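Local atomic coordinates of ThiJ/PfpI domain protein (Brachyspira murdochii, PDB entry 4HCJ), a protein that is of unknown function but belongs to the DJ-1/PfpI family, may act as a hydrolase, and can bind magnesium ions. Residues A[11-16]-A[60-65]; A[40-45]-A[56-61]. All blocks are in the same frame, centred on the assembly; numbering follows the deposited sequence. Where two conformers were deposited one is given.

Contact 1 (A[11-16]-A[60-65])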
ATOM      1  N   LEU A  11       1.922   3.620   7.499  1.00  5.66           N
ATOM      2  CA  LEU A  11       0.573   4.060   7.162  1.00  5.78           C
ATOM      3  C   LEU A  11      -0.068   3.149   6.129  1.00  5.24           C
ATOM      4  O   LEU A  11       0.552   2.892   5.086  1.00  6.00           O
ATOM      5  CB  LEU A  11       0.624   5.459   6.560  1.00  6.26           C
ATOM      6  CG  LEU A  11      -0.714   6.025   6.080  1.00  7.01           C
ATOM      7  CD1 LEU A  11      -1.659   6.284   7.264  1.00  7.98           C
ATOM      8  CD2 LEU A  11      -0.498   7.278   5.265  1.00  8.19           C
ATOM      9  N   TYR A  12      -1.292   2.692   6.377  1.00  5.37           N
ATOM     10  CA  TYR A  12      -2.107   2.078   5.347  1.00  5.01           C
ATOM     11  C   TYR A  12      -3.018   3.112   4.688  1.00  4.95           C
ATOM     12  O   TYR A  12      -3.544   4.012   5.356  1.00  5.55           O
ATOM     13  CB  TYR A  12      -2.981   0.990   5.936  1.00  5.63           C
ATOM     14  CG  TYR A  12      -2.289  -0.260   6.401  1.00  5.41           C
ATOM     15  CD1 TYR A  12      -1.910  -1.239   5.490  1.00  5.51           C
ATOM     16  CD2 TYR A  12      -2.026  -0.480   7.752  1.00  5.88           C
ATOM     17  CE1 TYR A  12      -1.307  -2.408   5.892  1.00  5.76           C
ATOM     18  CE2 TYR A  12      -1.431  -1.663   8.172  1.00  5.75           C
ATOM     19  CZ  TYR A  12      -1.073  -2.620   7.242  1.00  5.58           C
ATOM     20  OH  TYR A  12      -0.510  -3.792   7.694  1.00  6.34           O
ATOM     21  N   VAL A  13      -3.232   2.945   3.391  1.00  5.17           N
ATOM     22  CA  VAL A  13      -4.279   3.631   2.643  1.00  5.52           C
ATOM     23  C   VAL A  13      -5.196   2.551   2.094  1.00  5.53           C
ATOM     24  O   VAL A  13      -4.731   1.654   1.380  1.00  5.88           O
ATOM     25  CB  VAL A  13      -3.675   4.454   1.476  1.00  6.08           C
ATOM     26  CG1 VAL A  13      -4.750   4.913   0.500  1.00  7.00           C
ATOM     27  CG2 VAL A  13      -2.874   5.636   2.024  1.00  6.46           C
HETATM   28  N   MSE A  14      -6.489   2.603   2.425  1.00  5.50           N
HETATM   29  CA  MSE A  14      -7.395   1.564   1.958  1.00  6.20           C
HETATM   30  C   MSE A  14      -8.823   2.045   1.999  1.00  5.93           C
HETATM   31  O   MSE A  14      -9.153   3.052   2.642  1.00  6.35           O
HETATM   32  CB  MSE A  14      -7.213   0.261   2.756  1.00  7.53           C
HETATM   33  CG  MSE A  14      -7.717   0.308   4.184  1.00  7.57           C
HETATM   34 SE   MSE A  14      -6.760  -1.094   5.167  0.80  6.44          SE
HETATM   35  CE  MSE A  14      -8.005  -1.373   6.605  1.00  8.73           C
ATOM     36  N   SER A  15      -9.682   1.338   1.275  0.63  6.51           N
ATOM     37  CA  SER A  15     -11.107   1.630   1.266  0.63  7.08           C
ATOM     38  C   SER A  15     -11.747   1.220   2.591  0.63  7.36           C
ATOM     39  O   SER A  15     -11.434   0.161   3.151  0.63  8.02           O
ATOM     40  CB  SER A  15     -11.782   0.927   0.082  0.63  8.04           C
ATOM     41  OG  SER A  15     -11.616  -0.481   0.142  0.63  7.55           O
ATOM     42  N   GLY A  16     -12.672   2.049   3.062  1.00  7.51           N
ATOM     43  CA  GLY A  16     -13.355   1.805   4.319  1.00  9.08           C
ATOM     44  C   GLY A  16     -14.281   0.609   4.270  1.00  9.93           C
ATOM     45  O   GLY A  16     -14.594   0.024   5.301  1.00 14.19           O
ATOM     46  N   LEU A  60      -7.131   7.903  10.622  1.00  6.45           N
ATOM     47  CA  LEU A  60      -6.846   9.173   9.966  1.00  7.00           C
ATOM     48  C   LEU A  60      -7.643   9.301   8.680  1.00  6.21           C
ATOM     49  O   LEU A  60      -7.817   8.319   7.953  1.00  6.37           O
ATOM     50  CB  LEU A  60      -5.358   9.212   9.542  1.00  8.03           C
ATOM     51  CG  LEU A  60      -4.343   9.275  10.684  1.00  9.19           C
ATOM     52  CD1 LEU A  60      -2.954   8.883  10.196  1.00  9.91           C
ATOM     53  CD2 LEU A  60      -4.292  10.663  11.294  1.00 10.57           C
ATOM     54  N   LEU A  61      -8.066  10.518   8.369  1.00  6.05           N
ATOM     55  CA  LEU A  61      -8.488  10.832   7.016  1.00  6.49           C
ATOM     56  C   LEU A  61      -7.245  10.958   6.142  1.00  6.76           C
ATOM     57  O   LEU A  61      -6.175  11.326   6.638  1.00  6.82           O
ATOM     58  CB  LEU A  61      -9.206  12.172   6.977  1.00  7.37           C
ATOM     59  CG  LEU A  61     -10.450  12.268   7.864  1.00  8.50           C
ATOM     60  CD1 LEU A  61     -10.938  13.704   7.888  1.00 10.55           C
ATOM     61  CD2 LEU A  61     -11.542  11.342   7.348  1.00  9.42           C
ATOM     62  N   PHE A  62      -7.374  10.720   4.830  1.00  7.07           N
ATOM     63  CA  PHE A  62      -6.249  10.997   3.929  1.00  7.55           C
ATOM     64  C   PHE A  62      -5.726  12.417   4.170  1.00  8.00           C
ATOM     65  O   PHE A  62      -4.504  12.661   4.178  1.00  8.17           O
ATOM     66  CB  PHE A  62      -6.661  10.860   2.459  1.00  8.02           C
ATOM     67  CG  PHE A  62      -7.175   9.499   2.075  1.00  8.04           C
ATOM     68  CD1 PHE A  62      -6.615   8.339   2.589  1.00  8.27           C
ATOM     69  CD2 PHE A  62      -8.240   9.387   1.198  1.00  8.62           C
ATOM     70  CE1 PHE A  62      -7.103   7.094   2.215  1.00  8.89           C
ATOM     71  CE2 PHE A  62      -8.730   8.150   0.824  1.00  9.10           C
ATOM     72  CZ  PHE A  62      -8.169   7.003   1.339  1.00  9.59           C
ATOM     73  N   SER A  63      -6.650  13.352   4.359  1.00  9.19           N
ATOM     74  CA  SER A  63      -6.292  14.749   4.500  1.00 11.46           C
ATOM     75  C   SER A  63      -5.525  15.069   5.771  1.00 10.64           C
ATOM     76  O   SER A  63      -4.960  16.159   5.862  1.00 12.68           O
ATOM     77  CB  SER A  63      -7.541  15.624   4.459  1.00 14.97           C
ATOM     78  OG  SER A  63      -8.363  15.366   5.588  1.00 17.96           O
ATOM     79  N   GLU A  64      -5.512  14.135   6.732  1.00  9.40           N
ATOM     80  CA  GLU A  64      -4.807  14.304   8.003  1.00  9.71           C
ATOM     81  C   GLU A  64      -3.420  13.692   8.011  1.00 10.33           C
ATOM     82  O   GLU A  64      -2.699  13.800   8.990  1.00 12.97           O
ATOM     83  CB  GLU A  64      -5.632  13.697   9.146  1.00  9.76           C
ATOM     84  CG  GLU A  64      -6.934  14.452   9.406  1.00 10.19           C
ATOM     85  CD  GLU A  64      -7.877  13.754  10.381  1.00 10.20           C
ATOM     86  OE1 GLU A  64      -7.859  12.507  10.484  1.00  9.42           O
ATOM     87  OE2 GLU A  64      -8.668  14.462  11.035  1.00 12.09           O
ATOM     88  N   VAL A  65      -3.033  13.063   6.915  1.00  9.65           N
ATOM     89  CA  VAL A  65      -1.747  12.382   6.874  1.00 10.47           C
ATOM     90  C   VAL A  65      -0.596  13.362   6.755  1.00 13.38           C
ATOM     91  O   VAL A  65      -0.610  14.242   5.900  1.00 14.27           O
ATOM     92  CB  VAL A  65      -1.707  11.397   5.703  1.00  9.09           C
ATOM     93  CG1 VAL A  65      -0.287  10.870   5.467  1.00  9.71           C
ATOM     94  CG2 VAL A  65      -2.691  10.265   5.955  1.00  8.78           C
TER

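Contact 2 (A[40-45]-A[56-61]). With FMT (formic acid), chain F.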
ATOM      1  N   VAL A  40      -4.262   3.327  10.019  1.00  5.53           N
ATOM      2  CA  VAL A  40      -5.083   3.243   8.812  1.00  5.61           C
ATOM      3  C   VAL A  40      -5.607   4.625   8.461  1.00  5.56           C
ATOM      4  O   VAL A  40      -6.190   5.312   9.315  1.00  5.92           O
ATOM      5  CB  VAL A  40      -6.272   2.276   9.010  1.00  6.57           C
ATOM      6  CG1 VAL A  40      -7.246   2.353   7.850  1.00  7.26           C
ATOM      7  CG2 VAL A  40      -5.784   0.855   9.204  1.00  7.65           C
ATOM      8  N   SER A  41      -5.428   5.004   7.197  1.00  5.43           N
ATOM      9  CA  SER A  41      -6.105   6.164   6.623  1.00  5.56           C
ATOM     10  C   SER A  41      -7.142   5.731   5.599  1.00  5.51           C
ATOM     11  O   SER A  41      -6.951   4.758   4.855  1.00  5.88           O
ATOM     12  CB  SER A  41      -5.138   7.190   6.026  1.00  6.14           C
ATOM     13  OG  SER A  41      -4.482   6.734   4.853  1.00  6.24           O
ATOM     14  N   SER A  42      -8.244   6.471   5.569  1.00  5.34           N
ATOM     15  CA  SER A  42      -9.326   6.203   4.638  1.00  5.65           C
ATOM     16  C   SER A  42     -10.162   7.465   4.494  1.00  5.94           C
ATOM     17  O   SER A  42      -9.716   8.573   4.788  1.00  6.61           O
ATOM     18  CB  SER A  42     -10.152   4.987   5.086  1.00  6.32           C
ATOM     19  OG  SER A  42     -11.025   4.542   4.062  1.00  6.81           O
ATOM     20  N   THR A  43     -11.402   7.294   4.041  1.00  6.62           N
ATOM     21  CA  THR A  43     -12.242   8.419   3.680  1.00  7.25           C
ATOM     22  C   THR A  43     -13.110   8.934   4.822  1.00  7.17           C
ATOM     23  O   THR A  43     -13.746   9.974   4.672  1.00  8.15           O
ATOM     24  CB  THR A  43     -13.141   8.051   2.495  1.00  8.22           C
ATOM     25  OG1 THR A  43     -13.834   6.838   2.805  1.00  9.00           O
ATOM     26  CG2 THR A  43     -12.337   7.859   1.208  1.00  8.92           C
ATOM     27  N   PHE A  44     -13.138   8.228   5.944  1.00  7.33           N
ATOM     28  CA  PHE A  44     -13.897   8.666   7.116  1.00  7.76           C
ATOM     29  C   PHE A  44     -13.220   8.114   8.358  1.00  7.40           C
ATOM     30  O   PHE A  44     -12.494   7.127   8.266  1.00  7.96           O
ATOM     31  CB  PHE A  44     -15.367   8.216   7.046  1.00  8.33           C
ATOM     32  CG  PHE A  44     -15.563   6.714   7.141  1.00  9.57           C
ATOM     33  CD1 PHE A  44     -15.844   6.106   8.361  1.00 11.37           C
ATOM     34  CD2 PHE A  44     -15.461   5.915   6.010  1.00  9.79           C
ATOM     35  CE1 PHE A  44     -16.021   4.725   8.438  1.00 13.29           C
ATOM     36  CE2 PHE A  44     -15.634   4.542   6.080  1.00 11.55           C
ATOM     37  CZ  PHE A  44     -15.918   3.947   7.295  1.00 13.07           C
ATOM     38  N   ILE A  45     -13.491   8.720   9.511  1.00  7.75           N
ATOM     39  CA  ILE A  45     -12.995   8.211  10.787  1.00  8.12           C
ATOM     40  C   ILE A  45     -14.069   7.302  11.368  1.00  8.02           C
ATOM     41  O   ILE A  45     -15.196   7.738  11.651  1.00  9.56           O
ATOM     42  CB  ILE A  45     -12.702   9.358  11.788  1.00  9.20           C
ATOM     43  CG1 ILE A  45     -11.660  10.325  11.215  1.00 10.44           C
ATOM     44  CG2 ILE A  45     -12.274   8.790  13.136  1.00  9.78           C
ATOM     45  CD1 ILE A  45     -10.370   9.671  10.887  1.00 11.12           C
ATOM     46  N   THR A  56     -11.698  -3.130  11.367  1.00  8.12           N
ATOM     47  CA  THR A  56     -10.610  -2.422  12.000  1.00  8.23           C
ATOM     48  C   THR A  56     -10.968  -0.945  12.035  1.00  8.34           C
ATOM     49  O   THR A  56     -11.770  -0.470  11.237  1.00 10.37           O
ATOM     50  CB  THR A  56      -9.259  -2.672  11.262  1.00  8.94           C
ATOM     51  OG1 THR A  56      -8.192  -2.289  12.125  1.00  9.93           O
ATOM     52  CG2 THR A  56      -9.179  -1.888   9.947  1.00  9.60           C
ATOM     53  N   ASN A  57     -10.427  -0.180  12.967  0.63  9.05           N
ATOM     54  CA  ASN A  57     -10.760   1.241  12.938  0.63  9.90           C
ATOM     55  C   ASN A  57      -9.786   2.057  12.089  0.63  9.18           C
ATOM     56  O   ASN A  57      -8.600   1.762  11.991  0.63 10.90           O
ATOM     57  CB  ASN A  57     -10.943   1.842  14.341  0.63 11.30           C
ATOM     58  CG  ASN A  57     -12.248   1.386  15.034  0.63 13.24           C
ATOM     59  OD1 ASN A  57     -13.213   0.935  14.401  0.63 14.01           O
ATOM     60  ND2 ASN A  57     -12.279   1.531  16.349  0.63 14.37           N
ATOM     61  N   ILE A  58     -10.342   3.078  11.467  1.00  7.68           N
ATOM     62  CA  ILE A  58      -9.632   4.044  10.650  1.00  6.67           C
ATOM     63  C   ILE A  58      -9.167   5.161  11.573  1.00  6.61           C
ATOM     64  O   ILE A  58      -9.984   5.821  12.228  1.00  7.71           O
ATOM     65  CB  ILE A  58     -10.523   4.608   9.539  1.00  7.11           C
ATOM     66  CG1 ILE A  58     -10.992   3.496   8.605  1.00  7.89           C
ATOM     67  CG2 ILE A  58      -9.790   5.703   8.792  1.00  7.52           C
ATOM     68  CD1 ILE A  58     -12.321   3.795   7.919  1.00  8.48           C
ATOM     69  N   ASP A  59      -7.854   5.375  11.625  1.00  6.36           N
ATOM     70  CA  ASP A  59      -7.244   6.368  12.496  1.00  6.94           C
ATOM     71  C   ASP A  59      -7.269   7.788  11.942  1.00  6.88           C
ATOM     72  O   ASP A  59      -7.343   8.752  12.722  1.00  8.06           O
ATOM     73  CB  ASP A  59      -5.792   5.985  12.778  1.00  7.96           C
ATOM     74  CG  ASP A  59      -5.673   4.611  13.386  1.00  8.89           C
ATOM     75  OD1 ASP A  59      -6.051   4.470  14.563  1.00 11.59           O
ATOM     76  OD2 ASP A  59      -5.235   3.673  12.694  1.00  7.96           O
ATOM     77  N   LEU A  60      -7.131   7.903  10.622  1.00  6.45           N
ATOM     78  CA  LEU A  60      -6.846   9.173   9.966  1.00  7.00           C
ATOM     79  C   LEU A  60      -7.643   9.301   8.680  1.00  6.21           C
ATOM     80  O   LEU A  60      -7.817   8.319   7.953  1.00  6.37           O
ATOM     81  CB  LEU A  60      -5.358   9.212   9.542  1.00  8.03           C
ATOM     82  CG  LEU A  60      -4.343   9.275  10.684  1.00  9.19           C
ATOM     83  CD1 LEU A  60      -2.954   8.883  10.196  1.00  9.91           C
ATOM     84  CD2 LEU A  60      -4.292  10.663  11.294  1.00 10.57           C
ATOM     85  N   LEU A  61      -8.066  10.518   8.369  1.00  6.05           N
ATOM     86  CA  LEU A  61      -8.488  10.832   7.016  1.00  6.49           C
ATOM     87  C   LEU A  61      -7.245  10.958   6.142  1.00  6.76           C
ATOM     88  O   LEU A  61      -6.175  11.326   6.638  1.00  6.82           O
ATOM     89  CB  LEU A  61      -9.206  12.172   6.977  1.00  7.37           C
ATOM     90  CG  LEU A  61     -10.450  12.268   7.864  1.00  8.50           C
ATOM     91  CD1 LEU A  61     -10.938  13.704   7.888  1.00 10.55           C
ATOM     92  CD2 LEU A  61     -11.542  11.342   7.348  1.00  9.42           C
TER
HETATM   93  C   FMT F 205      -6.053   0.854  12.891  1.00 22.02           C
HETATM   94  O1  FMT F 205      -4.876   1.068  13.254  1.00 20.15           O
HETATM   95  O2  FMT F 205      -6.944   0.184  13.465  1.00 27.82           O

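Contact 1 (A[11-16]-A[60-65])
Leu11 and Val13 of strand 9-13 meet Leu60, Phe62 and Val65 in the alpha-beta-alpha sandwich of the DJ-1/PfpI fold, on the sheet face that packs against helix 88-99. The two backbones are not sheet neighbours: the closest CA pair in the register, Val13 and Phe62, is 7.7 Å apart, no hydrogen bond joins the segments, and strand 37-42 runs between them. Apolar side chains carry most of the contact. Leu11 has its CG anti to the backbone N (chi1 177°), and its two methyls divide the work. Leu11 and Val65 reach toward each other tip to tip, Leu11 CD2 lying 3.6 Å from Val65 CG1; the Leu11 and Leu60 side chains cross obliquely, their CD1 atoms 4.1 Å apart. Residues 62-64 form a 3-10 turn, with Glu64 N bonded to Leu61 O at 2.9 Å; the turn, also closed by Val65 N on Phe62 O, leaves Phe62 and Val65 both in touch with strand 9-13. Glu64 OE1 takes the Leu61 N-H from above its carboxylate plane, a nearly straight bond (171°). Thr90 of helix 88-99 touches both Val13 and Phe62. These two side chains cross at about a right angle, with Val13 CG1 3.6 Å from Phe62 CE1.

Contact 2 (A[40-45]-A[56-61])
The Phe44 ring receives Ile58 CD1 over one face: the methyl lies 3.8 Å from the ring centroid and 17° off the normal, a CH-pi contact displaced toward the rim carbons CE1, CZ and CE2. The two side chains cross at about a right angle. Ile58 CG2 also comes to 3.1 Å from Phe44 O, a tight approach, and Ile58 packs against Ser42 CB. The second flat group, the Asp59 carboxylate, offers the anti lone pair of OD2 to Val40 N at 2.9 Å, with a nearly straight N-H...O angle of 167°. That same OD2 is 2.7 Å from O1 of a formic acid molecule, probably from the crystallisation liquor, which lies by Val40 CG2, Asn57 O and Thr56 OG1.

The strands pair in parallel at Ser41-Leu60 and Ser42-Leu61, but strand 55-61 is interrupted at Asp59. There one carbonyl, Val40 O, accepts two successive N-H groups, from Asp59 N at 2.8 Å and from Leu60 N at 3.1 Å, a bulge-like break in the strand. Ser42 N then bonds Leu60 O at 3.0 Å. The N-to-C directions of strand segments 40-42 and 56-58 differ by 62°. Val40 CG1 packs on Ile58 CG1 at 4.0 Å. Farther on, Ile45 folds back across Leu61, its CD1 lying near Leu61 N and CG.

Strand 37-42 is flanked by 55-61 on one edge and 9-13 on the other, where the hydroxyls of Ser41 and Ser42 bond Tyr12 O of that strand and Met14 O just past its end. Strand 46-50 pairs with the outer edge of 55-61, and helix 21-33 supplies Tyr24, which touches Val40 and hydrogen-bonds Thr56 OG1.

Overall arrangement
Both contacts lie toward one end of the eight-stranded mixed sheet, their centres about 5 Å apart. Along the chain the order is 11-16, 40-45, then 56-65, where the contacts overlap in Leu60 and Leu61 of strand 55-61. Across the sheet, strand 37-42 separates 9-13 from 55-61: contact 2 is its direct pairing with 55-61, whereas contact 1 bridges the two outer strands of this trio through side chains. Tyr12 O and Ser41 N, 2.8 Å apart in a probable hydrogen bond, link the two contacts through the backbone. Away from the magnesium-binding His137, they join three separate pieces of chain at one side of the sheet.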